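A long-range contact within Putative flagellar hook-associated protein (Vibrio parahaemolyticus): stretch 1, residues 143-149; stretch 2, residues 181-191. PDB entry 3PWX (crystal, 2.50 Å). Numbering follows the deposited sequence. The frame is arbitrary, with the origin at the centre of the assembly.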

# COMPACT_ATOMS: atom_id res chain seq x y z
N GLN A 143 -13.92 13.97 1.54
CA GLN A 143 -13.20 15.18 1.81
C GLN A 143 -12.15 15.55 0.79
O GLN A 143 -11.96 16.71 0.53
CB GLN A 143 -12.58 15.17 3.19
CG GLN A 143 -11.81 16.39 3.42
CD GLN A 143 -11.80 16.68 4.84
OE1 GLN A 143 -12.79 17.24 5.37
NE2 GLN A 143 -10.71 16.27 5.54
N GLU A 144 -11.47 14.58 0.20
CA GLU A 144 -10.55 14.89 -0.87
C GLU A 144 -11.29 15.18 -2.19
O GLU A 144 -10.91 16.11 -2.92
CB GLU A 144 -9.52 13.76 -1.03
CG GLU A 144 -8.69 13.92 -2.29
CD GLU A 144 -7.73 12.75 -2.49
OE1 GLU A 144 -7.42 12.03 -1.49
OE2 GLU A 144 -7.26 12.57 -3.65
N ILE A 145 -12.36 14.43 -2.45
CA ILE A 145 -13.13 14.56 -3.72
C ILE A 145 -13.92 15.86 -3.89
O ILE A 145 -13.99 16.44 -5.01
CB ILE A 145 -13.97 13.29 -3.99
CG1 ILE A 145 -13.00 12.08 -4.22
CG2 ILE A 145 -14.80 13.46 -5.16
CD1 ILE A 145 -13.63 10.71 -4.11
N LEU A 146 -14.49 16.33 -2.77
CA LEU A 146 -15.30 17.54 -2.73
C LEU A 146 -14.45 18.82 -2.61
O LEU A 146 -14.95 19.94 -2.85
CB LEU A 146 -16.31 17.45 -1.58
CG LEU A 146 -17.49 16.52 -1.88
CD1 LEU A 146 -18.60 16.54 -0.80
CD2 LEU A 146 -18.18 16.85 -3.24
N ASP A 147 -13.18 18.67 -2.28
CA ASP A 147 -12.31 19.84 -2.18
C ASP A 147 -11.98 20.40 -3.57
O ASP A 147 -11.22 19.82 -4.35
CB ASP A 147 -11.03 19.48 -1.38
CG ASP A 147 -9.90 20.50 -1.55
OD1 ASP A 147 -9.73 21.06 -2.65
OD2 ASP A 147 -9.12 20.70 -0.60
N ILE A 148 -12.58 21.54 -3.86
CA ILE A 148 -12.26 22.30 -5.06
C ILE A 148 -11.55 23.59 -4.70
O ILE A 148 -11.51 24.53 -5.49
CB ILE A 148 -13.52 22.54 -5.95
CG1 ILE A 148 -14.72 22.93 -5.08
CG2 ILE A 148 -13.86 21.29 -6.68
CD1 ILE A 148 -15.87 23.60 -5.83
N GLY A 149 -10.97 23.62 -3.50
CA GLY A 149 -10.37 24.82 -2.95
C GLY A 149 -11.43 25.53 -2.13
O GLY A 149 -12.54 25.00 -1.97
N ASN A 181 -18.32 26.22 -13.09
CA ASN A 181 -16.94 26.01 -12.65
C ASN A 181 -16.80 25.05 -11.44
O ASN A 181 -15.85 24.26 -11.39
CB ASN A 181 -16.23 27.35 -12.38
CG ASN A 181 -16.15 28.23 -13.62
OD1 ASN A 181 -16.18 27.75 -14.74
ND2 ASN A 181 -16.03 29.53 -13.41
N ALA A 182 -17.74 25.10 -10.50
CA ALA A 182 -17.71 24.21 -9.36
C ALA A 182 -18.10 22.81 -9.79
O ALA A 182 -17.47 21.79 -9.31
CB ALA A 182 -18.58 24.70 -8.26
N ILE A 183 -19.08 22.72 -10.68
CA ILE A 183 -19.44 21.43 -11.26
C ILE A 183 -18.31 20.86 -12.08
O ILE A 183 -17.89 19.75 -11.81
CB ILE A 183 -20.71 21.46 -12.11
CG1 ILE A 183 -21.92 21.85 -11.24
CG2 ILE A 183 -20.89 20.07 -12.76
CD1 ILE A 183 -23.21 22.15 -11.98
N ASP A 184 -17.78 21.60 -13.06
CA ASP A 184 -16.58 21.11 -13.80
C ASP A 184 -15.45 20.62 -12.89
O ASP A 184 -14.86 19.58 -13.20
CB ASP A 184 -16.04 22.10 -14.84
CG ASP A 184 -17.04 22.35 -15.93
OD1 ASP A 184 -18.03 21.58 -15.99
OD2 ASP A 184 -16.86 23.30 -16.73
N ASP A 185 -15.19 21.31 -11.78
CA ASP A 185 -14.06 20.92 -10.91
C ASP A 185 -14.36 19.63 -10.15
O ASP A 185 -13.50 18.71 -10.06
CB ASP A 185 -13.71 22.02 -9.90
CG ASP A 185 -13.12 23.23 -10.57
OD1 ASP A 185 -12.60 23.05 -11.72
OD2 ASP A 185 -13.18 24.34 -9.97
N THR A 186 -15.57 19.54 -9.63
CA THR A 186 -15.93 18.35 -8.91
C THR A 186 -15.89 17.17 -9.87
O THR A 186 -15.31 16.11 -9.57
CB THR A 186 -17.25 18.52 -8.12
OG1 THR A 186 -17.11 19.66 -7.30
CG2 THR A 186 -17.50 17.36 -7.19
N MSE A 187 -16.41 17.37 -11.05
CA MSE A 187 -16.43 16.30 -12.02
C MSE A 187 -15.03 15.78 -12.33
O MSE A 187 -14.80 14.56 -12.34
CB MSE A 187 -17.13 16.77 -13.30
CG MSE A 187 -17.11 15.71 -14.37
SE MSE A 187 -18.44 14.31 -14.08
CE MSE A 187 -20.01 15.40 -14.78
N ALA A 188 -14.08 16.68 -12.55
CA ALA A 188 -12.67 16.30 -12.69
C ALA A 188 -12.15 15.44 -11.49
O ALA A 188 -11.40 14.43 -11.64
CB ALA A 188 -11.81 17.54 -12.87
N ASN A 189 -12.56 15.83 -10.30
CA ASN A 189 -12.10 15.09 -9.13
C ASN A 189 -12.77 13.70 -9.10
O ASN A 189 -12.12 12.69 -8.83
CB ASN A 189 -12.44 15.88 -7.85
CG ASN A 189 -11.52 17.07 -7.61
OD1 ASN A 189 -10.55 17.25 -8.29
ND2 ASN A 189 -11.83 17.86 -6.61
N VAL A 190 -14.07 13.66 -9.35
CA VAL A 190 -14.81 12.39 -9.33
C VAL A 190 -14.25 11.44 -10.35
O VAL A 190 -14.02 10.27 -10.06
CB VAL A 190 -16.36 12.59 -9.53
CG1 VAL A 190 -17.04 11.28 -9.93
CG2 VAL A 190 -16.96 13.07 -8.28
N LEU A 191 -13.93 11.97 -11.53
CA LEU A 191 -13.42 11.17 -12.63
C LEU A 191 -11.99 10.76 -12.36
O LEU A 191 -11.58 9.67 -12.74
CB LEU A 191 -13.53 11.93 -13.98
CG LEU A 191 -14.92 12.10 -14.66
CD1 LEU A 191 -14.80 12.76 -16.02
CD2 LEU A 191 -15.68 10.75 -14.79
O HOH W 1 -17.02 20.21 -4.73

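The contact joins a continuous helix, residues 181-191, to a segment that is still helical from Gln 143 to Ile 145, in a helix that begins earlier in the chain, and is loop at Asp 147. It is small, burying 361 Å² over both sides, and rests mainly on Ile 145 and Ile 148 from the first stretch and on Thr 186 and Asn 189 from the second. The backbones come nearest at Ile 145 and Asn 189, whose CA atoms are 5.5 Å apart.

Asn 189 supplies the direct polar link. Its CA-to-CB bond points toward the first stretch, and with chi1 at -76° (m) and chi2 at -7° the amide nitrogen is carried to the backbone carbonyls of Ile 145 and Asp 147. Asn 189 ND2 donates to Ile 145 O at 3.0 Å with an N-H...O angle of 154°, a well-directed hydrogen bond. A second, weak bond runs from Asn 189 ND2 to Asp 147 O at 3.1 Å, where the angle falls to 125°. One amide group thus serves two carbonyls two residues apart; the psi of Leu 146 is -14° and that of Asp 147 is 108°.

Ile 148 fills much of the remaining interface. Its CA-to-CB bond points toward the helix, and its chi1 is 43° (p), a well seldom used by isoleucine in helices but open to a residue in a loop, here with phi/psi of -111/21°. In this conformation both ends of the branched side chain meet the helix: Ile 148 CD1 packs against Ala 182 CB at 3.8 Å, while Ile 148 CG2 lies 3.3 Å from Asp 185 CB, a tight approach, and 3.7 Å from Thr 186 OG1. The partners sit on successive turns of one helical face, so the isoleucine spans Ala 182 to Asp 185 and Thr 186. The contact with Asp 185 is made by its CB, and its carboxylate makes no hydrogen bond across the interface.

Ile 145 adopts the m, t conformation common in helices. Although its CA-to-CB bond points sideways, Ile 145 CG2 reaches Val 190 CG2 at 3.8 Å, an apolar contact that extends the packing one residue beyond Asn 189. The side chain of Val 190, with chi1 at 163° (t), also leaves its helix sideways. Leu 146 starts away from the helix, but its m, t rotamer brings the tip back, placing Leu 146 CD2 4.0 Å from Thr 186 CG2.

Thr 186, with chi1 at -55° (m), holds its hydroxyl 3.0 Å from Ala 182 O, measured from Thr 186 OG1. A water bridges the stretches here, donating to Leu 146 O at 2.8 Å and lying 2.6 Å from Thr 186 OG1. Within the loop, Gly 149 N donates to Asp 147 OD1 at 3.0 Å, the side chain of Asp 147 (chi1 164°, t), whose CA-to-CB bond points away from the helix, accepting from the backbone two residues on.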